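Local coordinates for protein pentafunctional AROM polypeptide (Schizosaccharomyces pombe, PDB 5SWV) that probably catalyses two steps of the shikimate pathway in this fragment, dehydration of 3-dehydroquinate and NADPH-dependent reduction of 3-dehydroshikimate, at residues 249-262 / 280-294. Residues are numbered along the deposited sequence; the frame is centred on the assembly and turned at random.
Sequences ILPEKFFLFGKPIK and PHTYEAFETDTVDEV
Phe254 CB meets Tyr283 CD2 at 3.6 Å where strands 253-257 and 282-285 run parallel, their segment axes 22° apart, a worked example of backbone pairing that brings side chains together. Five backbone bonds join them, from Thr282 N to Glu252 O (3.2 Å) through to Phe286 N to Leu256 O (3.0 Å). On the face carrying Phe254, Tyr283 and Leu256, the Phe254 edge points at the His281 ring, planes at 65°, CE1 lying 3.8 Å from His281 CG; Pro280 CD covers the opposite imidazole face. Tyr283 leans across toward strand 253-257 because its chi1 of -170° sets CG opposite the backbone N; its CE1 reaches Leu256 CB at 3.9 Å, while Asn307 binds its hydroxyl and His270 stacks on its ring. On the other face Phe255 and Glu284 lie side by side, pointing the same way, with Glu284 OE2 beside Phe255 CE1. Farther along, Val294 CB sits over the Phe257 ring, 3.8 Å from its centroid. Beyond the strands, Glu287 OE1 takes a straight bond from Ile261 N (3.2 Å), and Lys259 NZ forms a salt-bridge network with Asp289 OD1 (2.7 Å) and, in a longer salt bridge, Glu287 OE2. A water joins Gly258 N to Phe286 O and Thr288 OG1. Helix 266-277 packs on Phe254 and Tyr283, completing the beta-alpha-beta unit at one margin of the mixed sheet in the shikimate dehydrogenase substrate-binding domain.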
loop_
_atom_site.group_PDB
_atom_site.type_symbol
_atom_site.label_atom_id
_atom_site.label_comp_id
_atom_site.label_asym_id
_atom_site.label_seq_id
_atom_site.Cartn_x
_atom_site.Cartn_y
_atom_site.Cartn_z
ATOM N N ILE A 249 -8.945 -6.104 -18.491
ATOM C CA ILE A 249 -9.180 -4.776 -17.893
ATOM C C ILE A 249 -9.730 -3.817 -18.933
ATOM O O ILE A 249 -9.055 -3.537 -19.927
ATOM C CB ILE A 249 -7.874 -4.172 -17.349
ATOM C CG1 ILE A 249 -7.435 -4.944 -16.113
ATOM C CG2 ILE A 249 -8.040 -2.694 -17.004
ATOM C CD1 ILE A 249 -6.010 -4.665 -15.683
ATOM N N LEU A 250 -10.928 -3.289 -18.692
ATOM C CA LEU A 250 -11.570 -2.338 -19.612
ATOM C C LEU A 250 -11.259 -0.872 -19.247
ATOM O O LEU A 250 -11.061 -0.558 -18.076
ATOM C CB LEU A 250 -13.094 -2.553 -19.674
ATOM C CG LEU A 250 -13.669 -3.898 -20.167
ATOM C CD1 LEU A 250 -15.172 -3.785 -20.434
ATOM C CD2 LEU A 250 -12.973 -4.425 -21.416
ATOM N N PRO A 251 -11.206 0.017 -20.263
ATOM C CA PRO A 251 -11.037 1.455 -20.058
ATOM C C PRO A 251 -12.151 2.076 -19.278
ATOM O O PRO A 251 -13.313 1.754 -19.501
ATOM C CB PRO A 251 -11.065 2.028 -21.477
ATOM C CG PRO A 251 -10.606 0.922 -22.337
ATOM C CD PRO A 251 -11.081 -0.341 -21.693
ATOM N N GLU A 252 -11.793 3.037 -18.440
ATOM C CA GLU A 252 -12.695 3.628 -17.471
ATOM C C GLU A 252 -12.469 5.134 -17.465
ATOM O O GLU A 252 -11.335 5.613 -17.661
ATOM C CB GLU A 252 -12.498 3.008 -16.085
ATOM C CG GLU A 252 -13.320 1.736 -15.854
ATOM C CD GLU A 252 -12.854 0.891 -14.662
ATOM O OE1 GLU A 252 -12.664 1.433 -13.562
ATOM O OE2 GLU A 252 -12.677 -0.339 -14.824
ATOM N N LYS A 253 -13.568 5.868 -17.296
ATOM C CA LYS A 253 -13.526 7.315 -17.218
ATOM C C LYS A 253 -13.601 7.763 -15.759
ATOM O O LYS A 253 -14.522 7.395 -15.039
ATOM C CB LYS A 253 -14.683 7.915 -17.997
ATOM C CG LYS A 253 -14.690 7.547 -19.463
ATOM C CD LYS A 253 -15.043 8.741 -20.333
ATOM C CE LYS A 253 -15.178 8.361 -21.801
ATOM N NZ LYS A 253 -16.538 7.802 -22.060
ATOM N N PHE A 254 -12.609 8.546 -15.343
ATOM C CA PHE A 254 -12.548 9.154 -14.014
ATOM C C PHE A 254 -12.734 10.665 -14.122
ATOM O O PHE A 254 -12.467 11.261 -15.158
ATOM C CB PHE A 254 -11.219 8.817 -13.331
ATOM C CG PHE A 254 -11.092 7.364 -12.959
ATOM C CD1 PHE A 254 -10.589 6.438 -13.866
ATOM C CD2 PHE A 254 -11.501 6.908 -11.711
ATOM C CE1 PHE A 254 -10.507 5.088 -13.533
ATOM C CE2 PHE A 254 -11.396 5.565 -11.366
ATOM C CZ PHE A 254 -10.906 4.655 -12.274
ATOM N N PHE A 255 -13.210 11.268 -13.037
ATOM C CA PHE A 255 -13.634 12.657 -13.052
ATOM C C PHE A 255 -13.289 13.409 -11.764
ATOM O O PHE A 255 -12.926 12.815 -10.769
ATOM C CB PHE A 255 -15.146 12.723 -13.313
ATOM C CG PHE A 255 -15.556 12.189 -14.653
ATOM C CD1 PHE A 255 -15.547 13.008 -15.774
ATOM C CD2 PHE A 255 -15.940 10.867 -14.804
ATOM C CE1 PHE A 255 -15.913 12.514 -17.026
ATOM C CE2 PHE A 255 -16.310 10.365 -16.052
ATOM C CZ PHE A 255 -16.301 11.191 -17.160
ATOM N N LEU A 256 -13.372 14.732 -11.834
ATOM C CA LEU A 256 -13.300 15.610 -10.674
ATOM C C LEU A 256 -14.544 16.491 -10.697
ATOM O O LEU A 256 -14.797 17.154 -11.689
ATOM C CB LEU A 256 -12.052 16.486 -10.730
ATOM C CG LEU A 256 -11.868 17.522 -9.603
ATOM C CD1 LEU A 256 -11.810 16.858 -8.228
ATOM C CD2 LEU A 256 -10.625 18.379 -9.828
ATOM N N PHE A 257 -15.326 16.478 -9.620
ATOM C CA PHE A 257 -16.474 17.347 -9.489
ATOM C C PHE A 257 -16.137 18.480 -8.537
ATOM O O PHE A 257 -15.409 18.279 -7.559
ATOM C CB PHE A 257 -17.648 16.579 -8.926
ATOM C CG PHE A 257 -18.020 15.343 -9.700
ATOM C CD1 PHE A 257 -18.044 15.336 -11.093
ATOM C CD2 PHE A 257 -18.410 14.186 -9.025
ATOM C CE1 PHE A 257 -18.424 14.192 -11.784
ATOM C CE2 PHE A 257 -18.796 13.048 -9.711
ATOM C CZ PHE A 257 -18.796 13.046 -11.090
ATOM N N GLY A 258 -16.704 19.655 -8.801
ATOM C CA GLY A 258 -16.488 20.847 -7.972
ATOM C C GLY A 258 -16.535 22.109 -8.808
ATOM O O GLY A 258 -16.824 22.053 -10.009
ATOM N N LYS A 259 -16.234 23.243 -8.175
ATOM C CA LYS A 259 -16.285 24.553 -8.827
ATOM C C LYS A 259 -15.654 25.632 -7.939
ATOM O O LYS A 259 -16.099 25.826 -6.815
ATOM C CB LYS A 259 -17.736 24.938 -9.115
ATOM C CG LYS A 259 -17.899 26.095 -10.089
ATOM C CD LYS A 259 -19.358 26.544 -10.149
ATOM C CE LYS A 259 -19.552 27.860 -10.893
ATOM N NZ LYS A 259 -19.552 27.624 -12.359
ATOM N N PRO A 260 -14.616 26.338 -8.427
ATOM C CA PRO A 260 -13.887 26.198 -9.699
ATOM C C PRO A 260 -12.863 25.049 -9.672
ATOM O O PRO A 260 -12.226 24.816 -8.651
ATOM C CB PRO A 260 -13.179 27.549 -9.846
ATOM C CG PRO A 260 -12.964 28.015 -8.440
ATOM C CD PRO A 260 -14.115 27.479 -7.629
ATOM N N ILE A 261 -12.728 24.338 -10.788
ATOM C CA ILE A 261 -11.720 23.276 -10.940
ATOM C C ILE A 261 -10.821 23.432 -12.173
ATOM O O ILE A 261 -9.810 22.754 -12.270
ATOM C CB ILE A 261 -12.367 21.876 -10.875
ATOM C CG1 ILE A 261 -13.454 21.707 -11.933
ATOM C CG2 ILE A 261 -12.982 21.651 -9.498
ATOM C CD1 ILE A 261 -14.096 20.342 -11.920
ATOM N N LYS A 262 -11.192 24.307 -13.105
ATOM C CA LYS A 262 -10.299 24.891 -14.110
ATOM C C LYS A 262 -8.814 24.548 -13.905
ATOM O O LYS A 262 -8.230 23.864 -14.720
ATOM C CB LYS A 262 -10.525 26.428 -14.092
ATOM C CG LYS A 262 -9.761 27.292 -15.117
ATOM C CD LYS A 262 -10.065 28.795 -14.927
ATOM C CE LYS A 262 -9.106 29.751 -15.657
ATOM N NZ LYS A 262 -9.507 30.182 -17.031
ATOM N N PRO A 280 -5.309 2.114 -19.157
ATOM C CA PRO A 280 -5.847 2.834 -20.309
ATOM C C PRO A 280 -6.879 3.887 -19.949
ATOM O O PRO A 280 -7.704 4.223 -20.787
ATOM C CB PRO A 280 -6.562 1.714 -21.059
ATOM C CG PRO A 280 -7.169 0.907 -19.946
ATOM C CD PRO A 280 -6.241 1.042 -18.744
ATOM N N HIS A 281 -6.862 4.401 -18.726
ATOM C CA HIS A 281 -7.981 5.196 -18.225
ATOM C C HIS A 281 -7.811 6.661 -18.636
ATOM O O HIS A 281 -6.758 7.055 -19.138
ATOM C CB HIS A 281 -8.102 5.050 -16.697
ATOM C CG HIS A 281 -8.230 3.629 -16.203
ATOM N ND1 HIS A 281 -9.078 2.702 -16.770
ATOM C CD2 HIS A 281 -7.634 2.993 -15.164
ATOM C CE1 HIS A 281 -8.994 1.557 -16.117
ATOM N NE2 HIS A 281 -8.124 1.707 -15.135
ATOM N N THR A 282 -8.862 7.450 -18.450
ATOM C CA THR A 282 -8.766 8.910 -18.561
ATOM C C THR A 282 -9.289 9.559 -17.289
ATOM O O THR A 282 -10.113 8.962 -16.600
ATOM C CB THR A 282 -9.573 9.438 -19.750
ATOM O OG1 THR A 282 -10.918 8.956 -19.670
ATOM C CG2 THR A 282 -8.953 8.978 -21.048
ATOM N N TYR A 283 -8.817 10.774 -16.982
ATOM C CA TYR A 283 -9.324 11.584 -15.851
ATOM C C TYR A 283 -9.574 13.017 -16.310
ATOM O O TYR A 283 -8.695 13.644 -16.884
ATOM C CB TYR A 283 -8.314 11.571 -14.700
ATOM C CG TYR A 283 -8.745 12.148 -13.333
ATOM C CD1 TYR A 283 -8.936 13.515 -13.135
ATOM C CD2 TYR A 283 -8.877 11.317 -12.222
ATOM C CE1 TYR A 283 -9.283 14.022 -11.887
ATOM C CE2 TYR A 283 -9.217 11.816 -10.969
ATOM C CZ TYR A 283 -9.417 13.161 -10.804
ATOM O OH TYR A 283 -9.743 13.630 -9.563
ATOM N N GLU A 284 -10.772 13.530 -16.033
ATOM C CA GLU A 284 -11.217 14.840 -16.530
ATOM C C GLU A 284 -11.882 15.691 -15.456
ATOM O O GLU A 284 -12.777 15.233 -14.745
ATOM C CB GLU A 284 -12.255 14.665 -17.648
ATOM C CG GLU A 284 -11.707 14.100 -18.940
ATOM C CD GLU A 284 -12.741 13.311 -19.735
ATOM O OE1 GLU A 284 -12.957 13.696 -20.902
ATOM O OE2 GLU A 284 -13.313 12.308 -19.207
ATOM N N ALA A 285 -11.494 16.954 -15.384
ATOM C CA ALA A 285 -12.327 17.951 -14.724
ATOM C C ALA A 285 -13.729 17.986 -15.364
ATOM O O ALA A 285 -13.857 17.963 -16.584
ATOM C CB ALA A 285 -11.667 19.320 -14.803
ATOM N N PHE A 286 -14.765 17.989 -14.533
ATOM C CA PHE A 286 -16.148 18.106 -14.989
ATOM C C PHE A 286 -16.877 19.094 -14.074
ATOM O O PHE A 286 -17.618 18.712 -13.162
ATOM C CB PHE A 286 -16.837 16.740 -15.020
ATOM C CG PHE A 286 -18.144 16.747 -15.755
ATOM C CD1 PHE A 286 -18.176 16.645 -17.149
ATOM C CD2 PHE A 286 -19.345 16.866 -15.071
ATOM C CE1 PHE A 286 -19.385 16.665 -17.842
ATOM C CE2 PHE A 286 -20.552 16.879 -15.755
ATOM C CZ PHE A 286 -20.575 16.784 -17.139
ATOM N N GLU A 287 -16.643 20.378 -14.343
ATOM C CA GLU A 287 -17.177 21.466 -13.540
ATOM C C GLU A 287 -18.683 21.590 -13.731
ATOM O O GLU A 287 -19.150 21.551 -14.857
ATOM C CB GLU A 287 -16.494 22.776 -13.930
ATOM C CG GLU A 287 -16.630 23.851 -12.877
ATOM C CD GLU A 287 -15.951 25.139 -13.274
ATOM O OE1 GLU A 287 -14.706 25.250 -13.109
ATOM O OE2 GLU A 287 -16.683 26.040 -13.738
ATOM N N THR A 288 -19.445 21.716 -12.648
ATOM C CA THR A 288 -20.886 21.934 -12.771
ATOM C C THR A 288 -21.405 22.992 -11.812
ATOM O O THR A 288 -20.823 23.219 -10.751
ATOM C CB THR A 288 -21.697 20.654 -12.547
ATOM O OG1 THR A 288 -21.489 20.190 -11.206
ATOM C CG2 THR A 288 -21.311 19.584 -13.559
ATOM N N ASP A 289 -22.521 23.608 -12.207
ATOM C CA ASP A 289 -23.151 24.705 -11.468
ATOM C C ASP A 289 -23.965 24.211 -10.282
ATOM O O ASP A 289 -24.032 24.880 -9.244
ATOM C CB ASP A 289 -24.038 25.545 -12.408
ATOM C CG ASP A 289 -23.228 26.423 -13.359
ATOM O OD1 ASP A 289 -22.070 26.779 -13.047
ATOM O OD2 ASP A 289 -23.760 26.772 -14.426
ATOM N N THR A 290 -24.602 23.060 -10.462
ATOM C CA THR A 290 -25.246 22.341 -9.378
ATOM C C THR A 290 -24.559 20.997 -9.195
ATOM O O THR A 290 -23.860 20.508 -10.081
ATOM C CB THR A 290 -26.773 22.124 -9.609
ATOM O OG1 THR A 290 -27.000 21.070 -10.559
ATOM C CG2 THR A 290 -27.448 23.402 -10.097
ATOM N N VAL A 291 -24.778 20.408 -8.029
ATOM C CA VAL A 291 -24.349 19.042 -7.747
ATOM C C VAL A 291 -25.176 17.991 -8.500
ATOM O O VAL A 291 -24.712 16.876 -8.714
ATOM C CB VAL A 291 -24.410 18.756 -6.227
ATOM C CG1 VAL A 291 -25.852 18.578 -5.746
ATOM C CG2 VAL A 291 -23.552 17.549 -5.869
ATOM N N ASP A 292 -26.399 18.337 -8.886
ATOM C CA ASP A 292 -27.326 17.346 -9.446
ATOM C C ASP A 292 -26.979 16.942 -10.853
ATOM O O ASP A 292 -27.376 15.867 -11.300
ATOM C CB ASP A 292 -28.752 17.862 -9.385
ATOM C CG ASP A 292 -29.204 18.048 -7.973
ATOM O OD1 ASP A 292 -29.498 17.010 -7.334
ATOM O OD2 ASP A 292 -29.191 19.213 -7.496
ATOM N N GLU A 293 -26.217 17.801 -11.524
ATOM C CA GLU A 293 -25.729 17.546 -12.864
ATOM C C GLU A 293 -24.673 16.434 -12.936
ATOM O O GLU A 293 -24.406 15.939 -14.029
ATOM C CB GLU A 293 -25.179 18.844 -13.479
ATOM C CG GLU A 293 -26.243 19.911 -13.745
ATOM C CD GLU A 293 -25.647 21.290 -14.010
ATOM O OE1 GLU A 293 -25.477 21.656 -15.185
ATOM O OE2 GLU A 293 -25.342 22.021 -13.048
ATOM N N VAL A 294 -24.090 16.026 -11.804
ATOM C CA VAL A 294 -23.094 14.941 -11.803
ATOM C C VAL A 294 -23.726 13.543 -11.814
ATOM O O VAL A 294 -23.030 12.556 -12.025
ATOM C CB VAL A 294 -22.079 15.034 -10.623
ATOM C CG1 VAL A 294 -21.587 16.469 -10.410
ATOM C CG2 VAL A 294 -22.647 14.446 -9.328
HETATM O O HOH W 1 -18.985 19.235 -10.725
#